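Local coordinates for protein superoxide dismutase [Mn/Fe] (Porphyromonas gingivalis, PDB 1UES) that catalyses the dismutation of superoxide radicals to oxygen and hydrogen peroxide, cycling one manganese or iron ion per subunit between oxidation states, at residues S7-V12 with Y77-R82; D37-L42 with G62-N67; A51-I56 with Q70-N75; P152-D157 with V182-V187. The protein carries 1 engineered substitution. One frame throughout, in Å; residues are numbered along the deposited sequence.

Overall arrangement
From the N terminus, the loop of residues 7-12 comes first; it meets 77-82, at the end of helix 62-79, to close contact 1, and contacts 2 and 3 both fall within that span. Contact 2 joins the end of helix 21-42 to the start of helix 62-79, and contact 3 sets helix 53-59 against the later half of helix 62-79. These two cross along the chain and touch through Leu-39 with Leu-53 and Ile-64 with Ile-56. Contact 4 follows in series, tying strand 151-157 to helix 184-190 in the C-terminal domain. Gln-80 bonds it to contact 1, and the manganese ion joins it to contact 3 through His-74 and Asp-157.

Contact 1. Residues S7-V12 with Y77-R82; sequences SLPYAV and YFTQFR
Pro-9 lies opposite Thr-79 and Tyr-10 opposite Arg-82, their CA atoms 6.8 and 7.0 Å apart, where the irregular 7-12 loop passes the end of helix 62-79. Tyr-10 makes the hydrogen bond across the contact. Its CG stands between the backbone N and the carbonyl carbon (chi1 42°), and its hydroxyl OH donates to Phe-78 O at 2.8 Å, from a position tilted 25° out of that carbonyl's plane. The acceptor lies at the edge of the tyrosine ring, near its plane. Phe-81 O also closes on the ring, 3.1 Å from Tyr-10 CE2. Beside the hydroxyl, Leu-8 CD2 packs on Phe-78 CB at 3.7 Å, while Leu-8 CB lies over one face of the Tyr-10 ring, offset toward its rim.

On the other flank Arg-82, its chain bent at chi2, presents one guanidinium face to Pro-9, with CB 3.4 Å from NH2. Two bonds from NH1, to Phe-81 O (2.9 Å) and Thr-79 O (3.1 Å), steady the guanidinium and tie down the turn after the helix.

In this alpha-hairpin domain of the iron/manganese superoxide dismutases, the N-terminal loop thus packs against the end of the second long helix. Phe-78 meets the metal ligand His-27 edge-to-face. Leu-8 also packs on Val-24 and His-28 of helix 21-42, and Gln-80 is hydrogen-bonded to Thr-155 O of strand 151-157 and to Arg-190 of helix 184-190.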
loop_
_atom_site.group_PDB
_atom_site.type_symbol
_atom_site.label_atom_id
_atom_site.label_comp_id
_atom_site.label_asym_id
_atom_site.label_seq_id
_atom_site.Cartn_x
_atom_site.Cartn_y
_atom_site.Cartn_z
ATOM N N SER A 7 -7.585 -3.271 23.011
ATOM C CA SER A 7 -6.869 -4.357 23.654
ATOM C C SER A 7 -7.348 -5.569 22.868
ATOM O O SER A 7 -8.517 -5.644 22.533
ATOM C CB SER A 7 -7.295 -4.453 25.117
ATOM O OG SER A 7 -8.676 -4.750 25.167
ATOM N N LEU A 8 -6.451 -6.496 22.542
ATOM C CA LEU A 8 -6.834 -7.678 21.769
ATOM C C LEU A 8 -7.542 -8.695 22.648
ATOM O O LEU A 8 -7.189 -8.854 23.811
ATOM C CB LEU A 8 -5.607 -8.315 21.134
ATOM C CG LEU A 8 -4.918 -7.426 20.113
ATOM C CD1 LEU A 8 -3.622 -8.090 19.740
ATOM C CD2 LEU A 8 -5.811 -7.222 18.875
ATOM N N PRO A 9 -8.553 -9.395 22.098
ATOM C CA PRO A 9 -9.334 -10.404 22.817
ATOM C C PRO A 9 -8.666 -11.772 22.894
ATOM O O PRO A 9 -9.288 -12.741 23.344
ATOM C CB PRO A 9 -10.658 -10.454 22.047
ATOM C CG PRO A 9 -10.381 -9.891 20.707
ATOM C CD PRO A 9 -9.027 -9.227 20.711
ATOM N N TYR A 10 -7.407 -11.825 22.474
ATOM C CA TYR A 10 -6.611 -13.055 22.473
ATOM C C TYR A 10 -5.132 -12.712 22.656
ATOM O O TYR A 10 -4.732 -11.553 22.543
ATOM C CB TYR A 10 -6.814 -13.795 21.146
ATOM C CG TYR A 10 -6.814 -12.885 19.948
ATOM C CD1 TYR A 10 -5.613 -12.391 19.418
ATOM C CD2 TYR A 10 -8.008 -12.497 19.352
ATOM C CE1 TYR A 10 -5.600 -11.531 18.340
ATOM C CE2 TYR A 10 -8.018 -11.635 18.268
ATOM C CZ TYR A 10 -6.807 -11.146 17.767
ATOM O OH TYR A 10 -6.816 -10.209 16.773
ATOM N N ALA A 11 -4.318 -13.730 22.948
ATOM C CA ALA A 11 -2.885 -13.569 23.152
ATOM C C ALA A 11 -2.266 -13.140 21.825
ATOM O O ALA A 11 -2.792 -13.507 20.763
ATOM C CB ALA A 11 -2.294 -14.897 23.602
ATOM N N VAL A 12 -1.171 -12.383 21.870
ATOM C CA VAL A 12 -0.561 -11.900 20.626
ATOM C C VAL A 12 -0.056 -12.968 19.668
ATOM O O VAL A 12 0.197 -12.663 18.493
ATOM C CB VAL A 12 0.576 -10.900 20.868
ATOM C CG1 VAL A 12 0.044 -9.696 21.617
ATOM C CG2 VAL A 12 1.719 -11.560 21.617
ATOM N N TYR A 77 -11.276 -5.627 12.179
ATOM C CA TYR A 77 -10.416 -6.679 11.688
ATOM C C TYR A 77 -9.829 -7.522 12.827
ATOM O O TYR A 77 -9.990 -8.743 12.878
ATOM C CB TYR A 77 -9.314 -6.018 10.826
ATOM C CG TYR A 77 -8.173 -6.914 10.400
ATOM C CD1 TYR A 77 -8.274 -7.702 9.257
ATOM C CD2 TYR A 77 -6.943 -6.876 11.077
ATOM C CE1 TYR A 77 -7.174 -8.428 8.779
ATOM C CE2 TYR A 77 -5.833 -7.594 10.604
ATOM C CZ TYR A 77 -5.962 -8.360 9.447
ATOM O OH TYR A 77 -4.854 -8.960 8.889
ATOM N N PHE A 78 -9.193 -6.891 13.797
ATOM C CA PHE A 78 -8.598 -7.708 14.844
ATOM C C PHE A 78 -9.643 -8.400 15.691
ATOM O O PHE A 78 -9.419 -9.499 16.161
ATOM C CB PHE A 78 -7.693 -6.886 15.747
ATOM C CG PHE A 78 -6.420 -6.455 15.081
ATOM C CD1 PHE A 78 -6.165 -5.101 14.880
ATOM C CD2 PHE A 78 -5.499 -7.402 14.628
ATOM C CE1 PHE A 78 -5.021 -4.691 14.239
ATOM C CE2 PHE A 78 -4.330 -6.975 13.964
ATOM C CZ PHE A 78 -4.110 -5.631 13.784
ATOM N N THR A 79 -10.790 -7.784 15.882
ATOM C CA THR A 79 -11.756 -8.442 16.757
ATOM C C THR A 79 -12.537 -9.592 16.143
ATOM O O THR A 79 -13.259 -10.295 16.856
ATOM C CB THR A 79 -12.736 -7.433 17.390
ATOM O OG1 THR A 79 -13.399 -6.664 16.382
ATOM C CG2 THR A 79 -11.987 -6.537 18.338
ATOM N N GLN A 80 -12.363 -9.841 14.853
ATOM C CA GLN A 80 -13.147 -10.902 14.244
ATOM C C GLN A 80 -12.429 -12.234 14.193
ATOM O O GLN A 80 -13.012 -13.216 13.742
ATOM C CB GLN A 80 -13.571 -10.510 12.826
ATOM C CG GLN A 80 -12.404 -10.553 11.843
ATOM C CD GLN A 80 -12.559 -9.695 10.595
ATOM O OE1 GLN A 80 -13.584 -9.040 10.339
ATOM N NE2 GLN A 80 -11.509 -9.693 9.791
ATOM N N PHE A 81 -11.190 -12.254 14.656
ATOM C CA PHE A 81 -10.364 -13.467 14.622
ATOM C C PHE A 81 -10.217 -14.147 15.969
ATOM O O PHE A 81 -10.219 -13.485 17.004
ATOM C CB PHE A 81 -8.947 -13.123 14.107
ATOM C CG PHE A 81 -8.909 -12.543 12.724
ATOM C CD1 PHE A 81 -9.599 -13.137 11.670
ATOM C CD2 PHE A 81 -8.132 -11.412 12.459
ATOM C CE1 PHE A 81 -9.510 -12.611 10.371
ATOM C CE2 PHE A 81 -8.038 -10.886 11.168
ATOM C CZ PHE A 81 -8.724 -11.481 10.126
ATOM N N ARG A 82 -10.081 -15.478 15.943
ATOM C CA ARG A 82 -9.867 -16.267 17.139
ATOM C C ARG A 82 -9.223 -17.578 16.767
ATOM O O ARG A 82 -9.381 -18.052 15.647
ATOM C CB ARG A 82 -11.191 -16.626 17.844
ATOM C CG ARG A 82 -11.945 -15.455 18.467
ATOM C CD ARG A 82 -11.229 -14.932 19.710
ATOM N NE ARG A 82 -12.098 -14.037 20.479
ATOM C CZ ARG A 82 -12.513 -12.849 20.046
ATOM N NH1 ARG A 82 -12.132 -12.407 18.851
ATOM N NH2 ARG A 82 -13.324 -12.109 20.802
#

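Contact 2. Residues D37-L42 with G62-N67; sequences DNLNKL and GGIFNN
Asn-67 and Leu-42 both carry CG anti to the carbonyl carbon (chi1 -69° for Asn-67), which sends each CG into the gap between the facing helices. There the Leu-42 methyl CD1 sits 3.3 Å from Asn-67 ND2, the two side chains crossing at about a right angle, and it also lies 3.7 Å from Gly-63 O. Asn-67 ND2 donates to Gly-63 O at 2.9 Å in a bent bond, from above the carbonyl plane, while Asn-67 N reaches the same oxygen from the opposite face. The bond turns ND2 back onto its own helix and leaves OD1 facing Asn-38, 3.4 Å from Asn-38 CB, with the two amide planes 83° apart.

This is the closed end of the alpha-hairpin domain of the iron/manganese superoxide dismutases, where helices 21-42 and 62-79 run roughly antiparallel; the two short segments have axes 8.9 Å apart at an angle of 145°. Further along the interface Leu-42 CB packs on Ile-64 CG1 at 3.7 Å, and Ile-64 CD1 reaches the Leu-42 O. Leu-39 CB meets Asn-67 CB at 3.9 Å. Leu-39 and Ile-64 also pack on Leu-53 and Ile-56 of helix 53-59.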
loop_
_atom_site.group_PDB
_atom_site.type_symbol
_atom_site.label_atom_id
_atom_site.label_comp_id
_atom_site.label_asym_id
_atom_site.label_seq_id
_atom_site.Cartn_x
_atom_site.Cartn_y
_atom_site.Cartn_z
ATOM N N ASP A 37 -3.197 7.620 17.309
ATOM C CA ASP A 37 -2.518 8.852 17.735
ATOM C C ASP A 37 -2.743 10.002 16.744
ATOM O O ASP A 37 -3.052 11.150 17.138
ATOM C CB ASP A 37 -1.022 8.594 17.904
ATOM C CG ASP A 37 -0.699 7.720 19.107
ATOM O OD1 ASP A 37 -1.600 7.463 19.960
ATOM O OD2 ASP A 37 0.471 7.263 19.189
ATOM N N ASN A 38 -2.621 9.711 15.449
ATOM C CA ASN A 38 -2.822 10.744 14.444
ATOM C C ASN A 38 -4.270 11.192 14.453
ATOM O O ASN A 38 -4.559 12.372 14.312
ATOM C CB ASN A 38 -2.478 10.213 13.047
ATOM C CG ASN A 38 -0.980 10.016 12.842
ATOM O OD1 ASN A 38 -0.146 10.464 13.657
ATOM N ND2 ASN A 38 -0.625 9.343 11.734
ATOM N N LEU A 39 -5.196 10.248 14.625
ATOM C CA LEU A 39 -6.594 10.629 14.620
ATOM C C LEU A 39 -6.843 11.559 15.808
ATOM O O LEU A 39 -7.485 12.581 15.656
ATOM C CB LEU A 39 -7.483 9.388 14.740
ATOM C CG LEU A 39 -8.961 9.694 14.963
ATOM C CD1 LEU A 39 -9.483 10.485 13.783
ATOM C CD2 LEU A 39 -9.725 8.377 15.142
ATOM N N ASN A 40 -6.302 11.209 16.973
ATOM C CA ASN A 40 -6.518 12.033 18.160
ATOM C C ASN A 40 -5.966 13.443 17.982
ATOM O O ASN A 40 -6.523 14.398 18.507
ATOM C CB ASN A 40 -5.892 11.366 19.388
ATOM C CG ASN A 40 -6.771 10.255 19.956
ATOM O OD1 ASN A 40 -7.983 10.273 19.821
ATOM N ND2 ASN A 40 -6.138 9.269 20.588
ATOM N N LYS A 41 -4.870 13.587 17.244
ATOM C CA LYS A 41 -4.317 14.920 17.043
ATOM C C LYS A 41 -5.090 15.723 16.013
ATOM O O LYS A 41 -5.341 16.931 16.188
ATOM C CB LYS A 41 -2.881 14.863 16.569
ATOM C CG LYS A 41 -1.915 14.316 17.567
ATOM C CD LYS A 41 -0.557 14.288 16.923
ATOM C CE LYS A 41 0.484 13.657 17.799
ATOM N NZ LYS A 41 1.735 13.511 17.015
ATOM N N LEU A 42 -5.439 15.067 14.915
ATOM C CA LEU A 42 -6.126 15.764 13.854
ATOM C C LEU A 42 -7.542 16.217 14.135
ATOM O O LEU A 42 -8.029 17.149 13.474
ATOM C CB LEU A 42 -6.113 14.938 12.566
ATOM C CG LEU A 42 -4.767 14.598 11.932
ATOM C CD1 LEU A 42 -5.009 13.512 10.896
ATOM C CD2 LEU A 42 -4.121 15.825 11.316
ATOM N N GLY A 62 -10.316 13.750 3.925
ATOM C CA GLY A 62 -8.888 13.972 4.038
ATOM C C GLY A 62 -8.118 13.131 5.055
ATOM O O GLY A 62 -8.382 11.941 5.201
ATOM N N GLY A 63 -7.183 13.773 5.757
ATOM C CA GLY A 63 -6.349 13.090 6.739
ATOM C C GLY A 63 -7.140 12.506 7.899
ATOM O O GLY A 63 -6.813 11.428 8.409
ATOM N N ILE A 64 -8.155 13.242 8.341
ATOM C CA ILE A 64 -8.997 12.778 9.425
ATOM C C ILE A 64 -9.689 11.500 8.990
ATOM O O ILE A 64 -9.655 10.506 9.721
ATOM C CB ILE A 64 -10.015 13.860 9.830
ATOM C CG1 ILE A 64 -9.260 14.965 10.554
ATOM C CG2 ILE A 64 -11.086 13.270 10.738
ATOM C CD1 ILE A 64 -10.103 16.197 10.859
ATOM N N PHE A 65 -10.261 11.492 7.789
ATOM C CA PHE A 65 -10.907 10.286 7.347
ATOM C C PHE A 65 -9.906 9.138 7.230
ATOM O O PHE A 65 -10.220 8.028 7.615
ATOM C CB PHE A 65 -11.588 10.428 5.994
ATOM C CG PHE A 65 -12.158 9.127 5.500
ATOM C CD1 PHE A 65 -13.335 8.614 6.053
ATOM C CD2 PHE A 65 -11.478 8.358 4.562
ATOM C CE1 PHE A 65 -13.809 7.354 5.679
ATOM C CE2 PHE A 65 -11.950 7.109 4.188
ATOM C CZ PHE A 65 -13.116 6.602 4.750
ATOM N N ASN A 66 -8.725 9.398 6.673
ATOM C CA ASN A 66 -7.734 8.321 6.520
ATOM C C ASN A 66 -7.405 7.651 7.850
ATOM O O ASN A 66 -7.292 6.410 7.933
ATOM C CB ASN A 66 -6.447 8.858 5.851
ATOM C CG ASN A 66 -6.657 9.207 4.383
ATOM O OD1 ASN A 66 -7.602 8.721 3.761
ATOM N ND2 ASN A 66 -5.779 10.066 3.820
ATOM N N ASN A 67 -7.275 8.441 8.916
ATOM C CA ASN A 67 -6.944 7.820 10.185
ATOM C C ASN A 67 -8.148 7.218 10.874
ATOM O O ASN A 67 -8.041 6.177 11.496
ATOM C CB ASN A 67 -6.213 8.811 11.085
ATOM C CG ASN A 67 -4.830 9.120 10.563
ATOM O OD1 ASN A 67 -3.922 8.278 10.662
ATOM N ND2 ASN A 67 -4.640 10.319 10.016
#

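Contact 3. Residues A51-I56 with Q70-N75; sequences ADLNTI and QTLNHN. With MN (manganese (II) ion), chain E.
Leu-53 CD2 is the methyl that carries this contact, set over the surface of helix 62-79 among three residues. It lies 3.7 Å from Thr-71 CG2, and also touches Asn-75 ND2, one helical turn further on, and Leu-72 CB. With CG anti to the backbone N (chi1 -174°), the leucine extends from the first turn of its own helix. Alongside, Asn-54 ND2 comes to 4.1 Å from Leu-72 CD2, the side chains meeting at a slant.

Behind Leu-53, Asp-52 occupies the N-cap position of helix 53-59. Thr-71 turns its hydroxyl away from the leucine, to Asn-67 O one turn back, and leaves its methyl for the contact. Thr-71 also packs on Tyr-35 of helix 21-42.

Across helix 62-79 from the Leu-53 contact, His-74 ND1 donates to Gln-70 O at 2.6 Å, with the oxygen close to the ring plane, which helps fix the ring's rotation. His-74 NE2 then binds manganese at 2.2 Å, and Gln-70 NE2 donates to the metal-bound water. His-74, His-27, His-161, Asp-157 and that water make up the three-histidine, one-aspartate, one-solvent site typical of iron/manganese superoxide dismutases, with Gln-70 in the second shell.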
loop_
_atom_site.group_PDB
_atom_site.type_symbol
_atom_site.label_atom_id
_atom_site.label_comp_id
_atom_site.label_asym_id
_atom_site.label_seq_id
_atom_site.Cartn_x
_atom_site.Cartn_y
_atom_site.Cartn_z
ATOM N N ALA A 51 -16.942 13.548 18.731
ATOM C CA ALA A 51 -17.673 12.552 17.968
ATOM C C ALA A 51 -17.182 11.125 18.196
ATOM O O ALA A 51 -16.012 10.894 18.513
ATOM C CB ALA A 51 -17.574 12.884 16.479
ATOM N N ASP A 52 -18.086 10.162 18.029
ATOM C CA ASP A 52 -17.688 8.768 18.175
ATOM C C ASP A 52 -17.012 8.375 16.866
ATOM O O ASP A 52 -17.221 8.990 15.803
ATOM C CB ASP A 52 -18.898 7.874 18.442
ATOM C CG ASP A 52 -19.960 8.028 17.392
ATOM O OD1 ASP A 52 -20.494 7.015 16.900
ATOM O OD2 ASP A 52 -20.276 9.185 17.060
ATOM N N LEU A 53 -16.208 7.329 16.919
ATOM C CA LEU A 53 -15.479 6.914 15.729
ATOM C C LEU A 53 -16.370 6.693 14.522
ATOM O O LEU A 53 -16.082 7.141 13.428
ATOM C CB LEU A 53 -14.677 5.656 16.051
ATOM C CG LEU A 53 -13.737 5.141 14.956
ATOM C CD1 LEU A 53 -12.771 6.222 14.531
ATOM C CD2 LEU A 53 -12.990 3.899 15.508
ATOM N N ASN A 54 -17.471 5.992 14.720
ATOM C CA ASN A 54 -18.379 5.746 13.622
ATOM C C ASN A 54 -18.852 7.025 12.920
ATOM O O ASN A 54 -18.958 7.079 11.691
ATOM C CB ASN A 54 -19.565 4.974 14.157
ATOM C CG ASN A 54 -19.995 3.898 13.229
ATOM O OD1 ASN A 54 -21.077 3.967 12.653
ATOM N ND2 ASN A 54 -19.153 2.888 13.067
ATOM N N THR A 55 -19.138 8.063 13.702
ATOM C CA THR A 55 -19.587 9.339 13.135
ATOM C C THR A 55 -18.462 9.960 12.315
ATOM O O THR A 55 -18.669 10.477 11.229
ATOM C CB THR A 55 -19.996 10.317 14.261
ATOM O OG1 THR A 55 -21.150 9.801 14.935
ATOM C CG2 THR A 55 -20.310 11.707 13.710
ATOM N N ILE A 56 -17.243 9.902 12.835
ATOM C CA ILE A 56 -16.143 10.480 12.085
ATOM C C ILE A 56 -15.922 9.754 10.755
ATOM O O ILE A 56 -15.611 10.386 9.753
ATOM C CB ILE A 56 -14.835 10.455 12.911
ATOM C CG1 ILE A 56 -15.046 11.204 14.228
ATOM C CG2 ILE A 56 -13.712 11.084 12.108
ATOM C CD1 ILE A 56 -13.900 11.000 15.239
ATOM N N GLN A 70 -9.020 3.976 9.027
ATOM C CA GLN A 70 -8.046 2.939 9.390
ATOM C C GLN A 70 -8.287 2.438 10.808
ATOM O O GLN A 70 -8.181 1.231 11.059
ATOM C CB GLN A 70 -6.613 3.455 9.233
ATOM C CG GLN A 70 -6.124 3.486 7.769
ATOM C CD GLN A 70 -6.196 2.112 7.073
ATOM O OE1 GLN A 70 -7.272 1.666 6.672
ATOM N NE2 GLN A 70 -5.051 1.456 6.927
ATOM N N THR A 71 -8.619 3.334 11.739
ATOM C CA THR A 71 -8.874 2.896 13.100
ATOM C C THR A 71 -10.074 1.966 13.123
ATOM O O THR A 71 -10.010 0.877 13.664
ATOM C CB THR A 71 -9.096 4.081 14.058
ATOM O OG1 THR A 71 -7.916 4.869 14.076
ATOM C CG2 THR A 71 -9.345 3.615 15.468
ATOM N N LEU A 72 -11.163 2.368 12.486
ATOM C CA LEU A 72 -12.329 1.515 12.483
ATOM C C LEU A 72 -12.085 0.176 11.778
ATOM O O LEU A 72 -12.491 -0.876 12.271
ATOM C CB LEU A 72 -13.496 2.250 11.820
ATOM C CG LEU A 72 -14.726 1.364 11.678
ATOM C CD1 LEU A 72 -15.233 0.964 13.048
ATOM C CD2 LEU A 72 -15.805 2.093 10.873
ATOM N N ASN A 73 -11.417 0.218 10.633
ATOM C CA ASN A 73 -11.153 -0.994 9.888
ATOM C C ASN A 73 -10.347 -1.968 10.764
ATOM O O ASN A 73 -10.655 -3.153 10.828
ATOM C CB ASN A 73 -10.348 -0.700 8.592
ATOM C CG ASN A 73 -11.235 -0.229 7.439
ATOM O OD1 ASN A 73 -12.323 -0.748 7.263
ATOM N ND2 ASN A 73 -10.759 0.743 6.658
ATOM N N HIS A 74 -9.311 -1.476 11.424
ATOM C CA HIS A 74 -8.488 -2.375 12.230
ATOM C C HIS A 74 -9.227 -2.876 13.436
ATOM O O HIS A 74 -9.027 -4.014 13.835
ATOM C CB HIS A 74 -7.188 -1.697 12.644
ATOM C CG HIS A 74 -6.238 -1.536 11.504
ATOM N ND1 HIS A 74 -6.261 -0.445 10.672
ATOM C CD2 HIS A 74 -5.278 -2.353 11.025
ATOM C CE1 HIS A 74 -5.357 -0.586 9.720
ATOM N NE2 HIS A 74 -4.741 -1.739 9.912
ATOM N N ASN A 75 -10.060 -2.030 14.039
ATOM C CA ASN A 75 -10.809 -2.468 15.204
ATOM C C ASN A 75 -11.688 -3.657 14.877
ATOM O O ASN A 75 -11.720 -4.615 15.636
ATOM C CB ASN A 75 -11.631 -1.322 15.794
ATOM C CG ASN A 75 -10.756 -0.288 16.499
ATOM O OD1 ASN A 75 -9.552 -0.500 16.674
ATOM N ND2 ASN A 75 -11.361 0.832 16.917
HETATM MN MN MN E . -3.565 -2.842 8.417
HETATM O O HOH W 1 -4.487 -1.555 6.833
#

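Contact 4. Residues P152-D157 with V182-V187; sequences PLLTFD and VDWDIV. Engineered in segment 152-157: Thr-155 (natural residue Gly). With MN (manganese (II) ion), chain E.
Val-182 opens the second segment against strand 151-157: its CG2 meets Leu-154 CD1 at 4.1 Å, the two side chains crossing at about a right angle, and also touches the edge of the Phe-156 ring, near its plane, 4.3 Å from CE1. The other methyl, CG1, lies over one face of the Trp-184 indole, offset toward its rim, so the valine is wedged between the strand and the tryptophan. Asp-183 is the N-cap of helix 184-190, its OD2 accepting from Asp-185 N at 2.9 Å. Trp-184 then brings the far corner of its indole, CH2, to 3.8 Å from Leu-154 CD2. With CG anti to the backbone N (chi1 164°), Leu-154 gives CD1 to Val-182 and CD2 to Trp-184.

The strand is an outer one of the antiparallel three-stranded sheet of the C-terminal domain, and the last helix of the chain packs beside it. Leu-153 and Leu-154 both face Leu-126 of strand 122-128 in a classic beta bulge. Next to that irregularity comes Val-187, whose CG1 lies 3.5 Å from Leu-153 O and 4.0 Å from Leu-153 CB, and also touches Leu-154 CB. The same carbonyl accepts a bond from Arg-190, one turn further along the helix.

Thr-155, an engineered residue that is Gly in the natural sequence, bonds through OG1 to Val-124 O of strand 122-128. At the strand's end Asp-157 OD2 binds manganese at 2.1 Å, while OD1 accepts from Trp-159 N and, weakly, from the metal-bound water.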
loop_
_atom_site.group_PDB
_atom_site.type_symbol
_atom_site.label_atom_id
_atom_site.label_comp_id
_atom_site.label_asym_id
_atom_site.label_seq_id
_atom_site.Cartn_x
_atom_site.Cartn_y
_atom_site.Cartn_z
ATOM N N PRO A 152 -20.654 -3.209 8.066
ATOM C CA PRO A 152 -19.408 -3.972 7.860
ATOM C C PRO A 152 -19.378 -5.292 8.625
ATOM O O PRO A 152 -19.374 -5.280 9.855
ATOM C CB PRO A 152 -18.325 -3.004 8.336
ATOM C CG PRO A 152 -19.012 -2.217 9.436
ATOM C CD PRO A 152 -20.476 -2.095 9.012
ATOM N N LEU A 153 -19.296 -6.422 7.922
ATOM C CA LEU A 153 -19.325 -7.725 8.581
ATOM C C LEU A 153 -18.003 -8.440 8.735
ATOM O O LEU A 153 -17.668 -8.916 9.812
ATOM C CB LEU A 153 -20.284 -8.672 7.861
ATOM C CG LEU A 153 -21.646 -8.100 7.491
ATOM C CD1 LEU A 153 -22.450 -9.182 6.791
ATOM C CD2 LEU A 153 -22.371 -7.653 8.759
ATOM N N LEU A 154 -17.254 -8.523 7.639
ATOM C CA LEU A 154 -15.988 -9.220 7.655
ATOM C C LEU A 154 -15.016 -8.511 6.714
ATOM O O LEU A 154 -15.383 -8.148 5.607
ATOM C CB LEU A 154 -16.196 -10.668 7.177
ATOM C CG LEU A 154 -14.936 -11.427 6.773
ATOM C CD1 LEU A 154 -14.174 -11.808 8.049
ATOM C CD2 LEU A 154 -15.303 -12.685 5.926
ATOM N N THR A 155 -13.788 -8.283 7.172
ATOM C CA THR A 155 -12.828 -7.648 6.265
ATOM C C THR A 155 -11.479 -8.317 6.241
ATOM O O THR A 155 -11.011 -8.832 7.256
ATOM C CB THR A 155 -12.611 -6.128 6.589
ATOM O OG1 THR A 155 -11.839 -5.536 5.534
ATOM C CG2 THR A 155 -11.864 -5.921 7.942
ATOM N N PHE A 156 -10.846 -8.319 5.061
ATOM C CA PHE A 156 -9.488 -8.825 4.934
ATOM C C PHE A 156 -8.646 -7.559 4.585
ATOM O O PHE A 156 -8.985 -6.819 3.679
ATOM C CB PHE A 156 -9.346 -9.839 3.798
ATOM C CG PHE A 156 -9.929 -11.205 4.096
ATOM C CD1 PHE A 156 -10.487 -11.497 5.339
ATOM C CD2 PHE A 156 -9.910 -12.193 3.113
ATOM C CE1 PHE A 156 -11.030 -12.768 5.619
ATOM C CE2 PHE A 156 -10.446 -13.467 3.370
ATOM C CZ PHE A 156 -11.003 -13.756 4.614
ATOM N N ASP A 157 -7.601 -7.303 5.361
ATOM C CA ASP A 157 -6.718 -6.164 5.130
ATOM C C ASP A 157 -5.729 -6.565 4.040
ATOM O O ASP A 157 -5.013 -7.574 4.205
ATOM C CB ASP A 157 -5.986 -5.905 6.435
ATOM C CG ASP A 157 -5.171 -4.638 6.432
ATOM O OD1 ASP A 157 -5.155 -3.926 5.410
ATOM O OD2 ASP A 157 -4.558 -4.411 7.509
ATOM N N VAL A 182 -11.070 -16.926 11.110
ATOM C CA VAL A 182 -12.294 -16.146 11.225
ATOM C C VAL A 182 -13.219 -16.785 12.260
ATOM O O VAL A 182 -13.480 -17.986 12.211
ATOM C CB VAL A 182 -13.032 -16.087 9.859
ATOM C CG1 VAL A 182 -14.427 -15.476 10.009
ATOM C CG2 VAL A 182 -12.203 -15.268 8.882
ATOM N N ASP A 183 -13.700 -15.994 13.205
ATOM C CA ASP A 183 -14.650 -16.503 14.192
ATOM C C ASP A 183 -16.019 -16.119 13.637
ATOM O O ASP A 183 -16.446 -14.970 13.745
ATOM C CB ASP A 183 -14.431 -15.849 15.546
ATOM C CG ASP A 183 -15.360 -16.405 16.607
ATOM O OD1 ASP A 183 -15.049 -16.263 17.805
ATOM O OD2 ASP A 183 -16.392 -16.991 16.228
ATOM N N TRP A 184 -16.708 -17.072 13.019
ATOM C CA TRP A 184 -18.003 -16.749 12.440
ATOM C C TRP A 184 -19.062 -16.333 13.457
ATOM O O TRP A 184 -20.035 -15.678 13.083
ATOM C CB TRP A 184 -18.501 -17.900 11.564
ATOM C CG TRP A 184 -17.711 -17.945 10.267
ATOM C CD1 TRP A 184 -16.675 -18.786 9.974
ATOM C CD2 TRP A 184 -17.824 -17.040 9.163
ATOM N NE1 TRP A 184 -16.129 -18.458 8.754
ATOM C CE2 TRP A 184 -16.813 -17.390 8.231
ATOM C CE3 TRP A 184 -18.679 -15.963 8.866
ATOM C CZ2 TRP A 184 -16.631 -16.704 7.023
ATOM C CZ3 TRP A 184 -18.496 -15.268 7.655
ATOM C CH2 TRP A 184 -17.472 -15.650 6.748
ATOM N N ASP A 185 -18.870 -16.680 14.724
ATOM C CA ASP A 185 -19.827 -16.275 15.750
ATOM C C ASP A 185 -19.792 -14.766 15.895
ATOM O O ASP A 185 -20.822 -14.132 16.127
ATOM C CB ASP A 185 -19.493 -16.930 17.084
ATOM C CG ASP A 185 -19.697 -18.426 17.046
ATOM O OD1 ASP A 185 -20.724 -18.859 16.473
ATOM O OD2 ASP A 185 -18.827 -19.164 17.564
ATOM N N ILE A 186 -18.601 -14.186 15.747
ATOM C CA ILE A 186 -18.466 -12.748 15.848
ATOM C C ILE A 186 -19.001 -12.079 14.583
ATOM O O ILE A 186 -19.732 -11.107 14.653
ATOM C CB ILE A 186 -16.999 -12.353 16.104
ATOM C CG1 ILE A 186 -16.571 -12.941 17.450
ATOM C CG2 ILE A 186 -16.818 -10.829 16.040
ATOM C CD1 ILE A 186 -15.087 -13.076 17.650
ATOM N N VAL A 187 -18.654 -12.603 13.412
ATOM C CA VAL A 187 -19.152 -11.997 12.191
ATOM C C VAL A 187 -20.673 -12.062 12.175
ATOM O O VAL A 187 -21.341 -11.079 11.863
ATOM C CB VAL A 187 -18.591 -12.712 10.938
ATOM C CG1 VAL A 187 -19.151 -12.068 9.669
ATOM C CG2 VAL A 187 -17.076 -12.657 10.949
HETATM MN MN MN E . -3.565 -2.842 8.417
HETATM O O HOH W 1 -4.487 -1.555 6.833
#